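Local structure of malonyl CoA-acyl carrier protein transacylase (Staphylococcus aureus, 3IM9) at residues 75-79 with 112-116; 283-288 with 300-304. The protein transfers the malonyl group from malonyl-CoA to holo-acyl carrier protein, supplying malonyl-ACP for fatty acid biosynthesis. All coordinates share one frame; numbering follows the deposited sequence.

How the interactions relate
The two contacts follow one another along the chain and touch through the H77 side chain, although their centres lie about 18 Å apart. Interaction 1 packs helix 67-84 against helix 112-128, while interaction 2 joins strand 299-303, an outermost strand of the four-stranded parallel sheet, to the loop and helix that follow strand 275-281. H77, which points away from helix 112-128, bridges them: its CD2 lies 3.4 Å from P283 CD and its CE1 3.6 Å from Q304 O. The L75 side chain is about 11 Å from that of S97, probably the active-site nucleophile, and equally about 11 Å from the calcium ion; interaction 2 lies away from both.

Interaction 1: 75-79 with 112-116; sequences LTHSS and FEDAV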
ATOM      1  N   LEU A  75       4.576  -1.636  -7.765  1.00  9.21           N
ATOM      2  CA  LEU A  75       5.862  -2.162  -7.279  1.00  9.77           C
ATOM      3  C   LEU A  75       7.009  -1.791  -8.207  1.00  9.54           C
ATOM      4  O   LEU A  75       8.099  -1.419  -7.712  1.00  9.06           O
ATOM      5  CB  LEU A  75       5.738  -3.698  -7.119  1.00  7.22           C
ATOM      6  CG  LEU A  75       7.000  -4.301  -6.486  1.00 10.61           C
ATOM      7  CD1 LEU A  75       6.879  -4.257  -4.981  1.00 12.68           C
ATOM      8  CD2 LEU A  75       7.068  -5.761  -6.914  1.00 10.63           C
ATOM      9  N   THR A  76       6.756  -1.928  -9.526  1.00  9.88           N
ATOM     10  CA  THR A  76       7.809  -1.669 -10.489  1.00 10.98           C
ATOM     11  C   THR A  76       8.199  -0.193 -10.456  1.00  9.55           C
ATOM     12  O   THR A  76       9.422   0.152 -10.422  1.00 11.11           O
ATOM     13  CB  THR A  76       7.314  -2.008 -11.859  1.00  9.82           C
ATOM     14  OG1 THR A  76       7.125  -3.450 -11.852  1.00 11.73           O
ATOM     15  CG2 THR A  76       8.372  -1.683 -12.940  1.00 10.29           C
ATOM     16  N   HIS A  77       7.237   0.739 -10.400  1.00  8.95           N
ATOM     17  CA  HIS A  77       7.560   2.168 -10.407  1.00  9.36           C
ATOM     18  C   HIS A  77       8.312   2.543  -9.133  1.00 10.12           C
ATOM     19  O   HIS A  77       9.388   3.166  -9.195  1.00 11.27           O
ATOM     20  CB  HIS A  77       6.246   2.940 -10.475  1.00  8.70           C
ATOM     21  CG  HIS A  77       6.411   4.428 -10.710  1.00 10.82           C
ATOM     22  ND1 HIS A  77       7.606   5.097 -10.949  1.00 16.68           N
ATOM     23  CD2 HIS A  77       5.418   5.333 -10.755  1.00  7.80           C
ATOM     24  CE1 HIS A  77       7.310   6.386 -11.162  1.00 10.49           C
ATOM     25  NE2 HIS A  77       5.988   6.540 -11.013  1.00 15.12           N
ATOM     26  N   SER A  78       7.836   2.134  -7.964  1.00  8.69           N
ATOM     27  CA  SER A  78       8.496   2.466  -6.723  1.00  9.45           C
ATOM     28  C   SER A  78       9.900   1.846  -6.656  1.00  8.45           C
ATOM     29  O   SER A  78      10.844   2.503  -6.188  1.00 10.70           O
ATOM     30  CB  SER A  78       7.672   1.990  -5.510  1.00 10.46           C
ATOM     31  OG  SER A  78       6.530   2.847  -5.334  1.00 10.59           O
ATOM     32  N   SER A  79      10.019   0.599  -7.140  1.00  9.30           N
ATOM     33  CA  SER A  79      11.352  -0.067  -7.046  1.00 11.81           C
ATOM     34  C   SER A  79      12.309   0.581  -8.041  1.00 10.91           C
ATOM     35  O   SER A  79      13.542   0.578  -7.797  1.00 11.97           O
ATOM     36  CB  SER A  79      11.187  -1.541  -7.371  1.00 10.62           C
ATOM     37  OG  SER A  79      10.418  -2.195  -6.304  1.00 12.00           O
ATOM     38  N   PHE A 112      13.482  -7.957  -6.194  1.00 12.67           N
ATOM     39  CA  PHE A 112      12.428  -7.345  -6.994  1.00 12.27           C
ATOM     40  C   PHE A 112      11.754  -8.416  -7.865  1.00 12.58           C
ATOM     41  O   PHE A 112      10.531  -8.404  -8.024  1.00 11.35           O
ATOM     42  CB  PHE A 112      13.034  -6.263  -7.929  1.00 12.61           C
ATOM     43  CG  PHE A 112      12.014  -5.732  -8.876  1.00 11.74           C
ATOM     44  CD1 PHE A 112      10.957  -4.873  -8.385  1.00 11.25           C
ATOM     45  CD2 PHE A 112      11.990  -6.185 -10.194  1.00 11.84           C
ATOM     46  CE1 PHE A 112       9.960  -4.500  -9.307  1.00 11.72           C
ATOM     47  CE2 PHE A 112      11.016  -5.763 -11.096  1.00 10.31           C
ATOM     48  CZ  PHE A 112       9.941  -4.914 -10.596  1.00 10.95           C
ATOM     49  N   GLU A 113      12.483  -9.335  -8.532  1.00 12.53           N
ATOM     50  CA  GLU A 113      11.865 -10.295  -9.441  1.00 13.75           C
ATOM     51  C   GLU A 113      10.961 -11.235  -8.688  1.00 12.68           C
ATOM     52  O   GLU A 113       9.852 -11.530  -9.196  1.00 13.16           O
ATOM     53  CB  GLU A 113      12.965 -11.259 -10.066  1.00 16.01           C
ATOM     54  CG  GLU A 113      13.558 -10.760 -11.321  1.00 21.88           C
ATOM     55  CD  GLU A 113      14.689 -11.709 -11.804  1.00 19.50           C
ATOM     56  OE1 GLU A 113      15.678 -11.896 -11.042  1.00 24.67           O
ATOM     57  OE2 GLU A 113      14.529 -12.209 -12.949  1.00 19.90           O
ATOM     58  N   ASP A 114      11.330 -11.615  -7.457  1.00 12.64           N
ATOM     59  CA  ASP A 114      10.422 -12.494  -6.663  1.00 11.58           C
ATOM     60  C   ASP A 114       9.152 -11.642  -6.308  1.00 10.20           C
ATOM     61  O   ASP A 114       8.015 -12.157  -6.439  1.00 11.33           O
ATOM     62  CB  ASP A 114      11.055 -12.957  -5.328  1.00 11.13           C
ATOM     63  CG  ASP A 114      12.204 -13.958  -5.536  1.00 14.99           C
ATOM     64  OD1 ASP A 114      12.478 -14.340  -6.661  1.00 15.14           O
ATOM     65  OD2 ASP A 114      12.725 -14.373  -4.468  1.00 18.11           O
ATOM     66  N   ALA A 115       9.350 -10.431  -5.792  1.00 10.09           N
ATOM     67  CA  ALA A 115       8.184  -9.570  -5.359  1.00 10.89           C
ATOM     68  C   ALA A 115       7.268  -9.221  -6.495  1.00  9.87           C
ATOM     69  O   ALA A 115       6.037  -9.196  -6.320  1.00 10.40           O
ATOM     70  CB  ALA A 115       8.716  -8.323  -4.755  1.00 11.15           C
ATOM     71  N   VAL A 116       7.789  -9.039  -7.719  1.00  9.98           N
ATOM     72  CA  VAL A 116       6.881  -8.629  -8.833  1.00  9.51           C
ATOM     73  C   VAL A 116       5.968  -9.817  -9.224  1.00  9.21           C
ATOM     74  O   VAL A 116       4.794  -9.674  -9.535  1.00 10.00           O
ATOM     75  CB  VAL A 116       7.642  -7.983 -10.052  1.00 10.95           C
ATOM     76  CG1 VAL A 116       8.281  -9.067 -10.961  1.00 12.71           C
ATOM     77  CG2 VAL A 116       6.649  -7.129 -10.837  1.00 11.55           C
TER
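The F112 ring reaches across from the start of helix 112-128 and presents its edge to helix 67-84, where T76 and S79 meet it. T76 OG1 lies in the plane of the ring, 3.4 Å from F112 CZ, and S79 OG comes equally near F112 CD1, close to the ring plane. CG anti to the backbone N (chi1 173°) carries the ring across to helix 67-84, although the bond to CB does not itself aim at that helix. L75 slides past F112 in the opposite direction and sends one branch, CD2, onto the backbone of helix 112-128: it lies 3.7 Å from A115 CB and only 3.5 Å from V116 CA, tighter than an ordinary carbon contact. The two helical segments run nearly antiparallel, at 155°, with 10.9 Å between their axes, and V105 of helix 99-106 packs on both S79 and A115.

Both hydroxyls at the ring edge are engaged within their own helix. S79 OG donates to L75 O at 2.8 Å, tilted from the carbonyl plane, while S79 N reaches the same oxygen from the opposite face; T76 OG1 is hydrogen-bonded to P72 O. These bonds satisfy the buried hydroxyls inside helix 67-84, which can therefore face an aromatic C-H rim, and between these two segments the contact is van der Waals in kind.

Interaction 2: 283-288 with 300-304; sequences PGKVLS and LTSIQ
L300 touches helix 286-294 at its first turn, where its CD1 methyl lies 3.4 Å from S288 O; I291 and K292 of the same helix also pack on this leucine. The next residue, T301, points its side chain away and bonds through OG1 to H277, and its backbone pairs with F278 and E280 of strand 275-281. This pairing closes the beta-alpha-beta unit of strand 275-281, helix 286-294 and strand 299-303, the crossover helix leaving from the N-cap residue K285 and the final strand lying parallel at the sheet edge. S288, facing the strand at this point, has its hydroxyl bonded to E280. S302 returns to the contact side; OG anti to the backbone N (chi1 162°) brings the hydroxyl to 3.7 Å from G284 O. A water links the two, hydrogen-bonded at 2.7 Å to both S302 OG and G284 O. At Q304 the side chain, extended beyond CG, lays the face of its amide over the G284 backbone, with CD 3.4 Å from G284 O, while the K285 chain crosses it obliquely, with CD beside the end of the amide, before leading outward.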
ATOM      1  N   PRO A 283       4.354   7.020  -7.555  1.00 10.27           N
ATOM      2  CA  PRO A 283       3.549   7.984  -8.185  1.00 11.47           C
ATOM      3  C   PRO A 283       2.610   8.626  -7.160  1.00 10.65           C
ATOM      4  O   PRO A 283       2.197   7.979  -6.170  1.00  9.63           O
ATOM      5  CB  PRO A 283       2.661   7.150  -9.145  1.00 10.74           C
ATOM      6  CG  PRO A 283       2.503   5.782  -8.561  1.00 10.70           C
ATOM      7  CD  PRO A 283       3.878   5.630  -7.766  1.00 10.22           C
ATOM      8  N   GLY A 284       2.325   9.934  -7.371  1.00 12.16           N
ATOM      9  CA  GLY A 284       1.459  10.629  -6.437  1.00 12.63           C
ATOM     10  C   GLY A 284       2.112  11.003  -5.107  1.00 12.87           C
ATOM     11  O   GLY A 284       3.285  10.683  -4.869  1.00 11.79           O
ATOM     12  N   LYS A 285       1.351  11.651  -4.239  1.00 11.89           N
ATOM     13  CA  LYS A 285       1.827  11.952  -2.902  1.00 12.45           C
ATOM     14  C   LYS A 285       0.715  11.644  -1.916  1.00 11.54           C
ATOM     15  O   LYS A 285       0.504  12.387  -0.958  1.00 11.87           O
ATOM     16  CB  LYS A 285       2.238  13.420  -2.793  1.00 14.66           C
ATOM     17  CG  LYS A 285       1.437  14.357  -3.681  1.00 21.26           C
ATOM     18  CD  LYS A 285       2.186  15.656  -3.932  1.00 29.21           C
ATOM     19  CE  LYS A 285       1.537  16.817  -3.199  1.00 38.28           C
ATOM     20  NZ  LYS A 285       2.326  18.073  -3.338  1.00 41.99           N
ATOM     21  N   VAL A 286      -0.009  10.552  -2.155  1.00 11.86           N
ATOM     22  CA  VAL A 286      -1.159  10.267  -1.321  1.00 10.64           C
ATOM     23  C   VAL A 286      -0.764   9.969   0.119  1.00 10.57           C
ATOM     24  O   VAL A 286      -1.421  10.449   1.051  1.00 10.78           O
ATOM     25  CB  VAL A 286      -1.907   9.016  -1.877  1.00 10.26           C
ATOM     26  CG1 VAL A 286      -3.125   8.624  -0.968  1.00 11.79           C
ATOM     27  CG2 VAL A 286      -2.350   9.228  -3.319  1.00 12.26           C
ATOM     28  N   LEU A 287       0.311   9.227   0.329  1.00  9.82           N
ATOM     29  CA  LEU A 287       0.639   8.881   1.769  1.00  9.50           C
ATOM     30  C   LEU A 287       1.124  10.172   2.487  1.00 10.37           C
ATOM     31  O   LEU A 287       0.880  10.313   3.692  1.00 11.61           O
ATOM     32  CB  LEU A 287       1.681   7.769   1.884  1.00  9.35           C
ATOM     33  CG  LEU A 287       1.295   6.409   1.225  1.00 11.43           C
ATOM     34  CD1 LEU A 287       2.446   5.404   1.573  1.00 11.97           C
ATOM     35  CD2 LEU A 287      -0.059   5.944   1.697  1.00 10.42           C
ATOM     36  N   SER A 288       1.802  11.053   1.752  1.00 10.87           N
ATOM     37  CA  SER A 288       2.260  12.299   2.356  1.00 11.79           C
ATOM     38  C   SER A 288       1.065  13.070   2.829  1.00 13.07           C
ATOM     39  O   SER A 288       1.055  13.627   3.951  1.00 13.63           O
ATOM     40  CB  SER A 288       3.109  13.128   1.356  1.00 12.02           C
ATOM     41  OG  SER A 288       4.256  12.424   0.877  1.00 14.25           O
ATOM     42  N   LEU A 300       7.963  15.974   5.170  1.00 15.66           N
ATOM     43  CA  LEU A 300       7.485  15.071   4.125  1.00 16.36           C
ATOM     44  C   LEU A 300       8.192  15.374   2.837  1.00 16.66           C
ATOM     45  O   LEU A 300       8.259  16.544   2.436  1.00 17.68           O
ATOM     46  CB  LEU A 300       5.947  15.262   3.958  1.00 16.72           C
ATOM     47  CG  LEU A 300       5.139  14.901   5.228  1.00 18.16           C
ATOM     48  CD1 LEU A 300       3.675  15.428   5.162  1.00 20.62           C
ATOM     49  CD2 LEU A 300       5.280  13.418   5.621  1.00 19.88           C
ATOM     50  N   THR A 301       8.807  14.370   2.231  1.00 14.40           N
ATOM     51  CA  THR A 301       9.390  14.471   0.923  1.00 15.54           C
ATOM     52  C   THR A 301       8.709  13.498  -0.019  1.00 14.70           C
ATOM     53  O   THR A 301       8.461  12.358   0.383  1.00 14.63           O
ATOM     54  CB  THR A 301      10.897  14.130   0.997  1.00 15.61           C
ATOM     55  OG1 THR A 301      11.531  15.149   1.832  1.00 18.45           O
ATOM     56  CG2 THR A 301      11.522  14.125  -0.424  1.00 16.47           C
ATOM     57  N   SER A 302       8.421  13.944  -1.260  1.00 13.70           N
ATOM     58  CA  SER A 302       7.834  13.016  -2.237  1.00 13.87           C
ATOM     59  C   SER A 302       8.807  12.865  -3.412  1.00 14.16           C
ATOM     60  O   SER A 302       9.247  13.917  -3.962  1.00 15.98           O
ATOM     61  CB  SER A 302       6.462  13.546  -2.745  1.00 15.66           C
ATOM     62  OG  SER A 302       6.116  12.890  -3.967  1.00 15.90           O
ATOM     63  N   ILE A 303       9.110  11.619  -3.796  1.00 12.65           N
ATOM     64  CA  ILE A 303       9.926  11.264  -4.977  1.00 11.47           C
ATOM     65  C   ILE A 303       9.031  10.585  -5.988  1.00 11.96           C
ATOM     66  O   ILE A 303       8.588   9.443  -5.731  1.00 12.75           O
ATOM     67  CB  ILE A 303      11.154  10.356  -4.620  1.00 13.42           C
ATOM     68  CG1 ILE A 303      11.945  10.973  -3.474  1.00 18.66           C
ATOM     69  CG2 ILE A 303      12.010  10.031  -5.852  1.00 13.44           C
ATOM     70  CD1 ILE A 303      12.613  12.201  -3.795  1.00 20.27           C
ATOM     71  N   GLN A 304       8.728  11.301  -7.070  1.00 12.68           N
ATOM     72  CA  GLN A 304       7.765  10.809  -8.100  1.00 12.03           C
ATOM     73  C   GLN A 304       8.444  10.662  -9.468  1.00 13.59           C
ATOM     74  O   GLN A 304       8.098   9.765 -10.237  1.00 15.64           O
ATOM     75  CB  GLN A 304       6.574  11.764  -8.236  1.00 15.39           C
ATOM     76  CG  GLN A 304       5.734  11.890  -6.988  1.00 14.96           C
ATOM     77  CD  GLN A 304       4.628  12.875  -7.156  1.00 17.73           C
ATOM     78  OE1 GLN A 304       4.365  13.703  -6.266  1.00 27.40           O
ATOM     79  NE2 GLN A 304       3.914  12.744  -8.210  1.00 18.06           N
TER
HETATM   80  O   HOH W   1       5.795  10.183  -3.975  1.00 14.54           O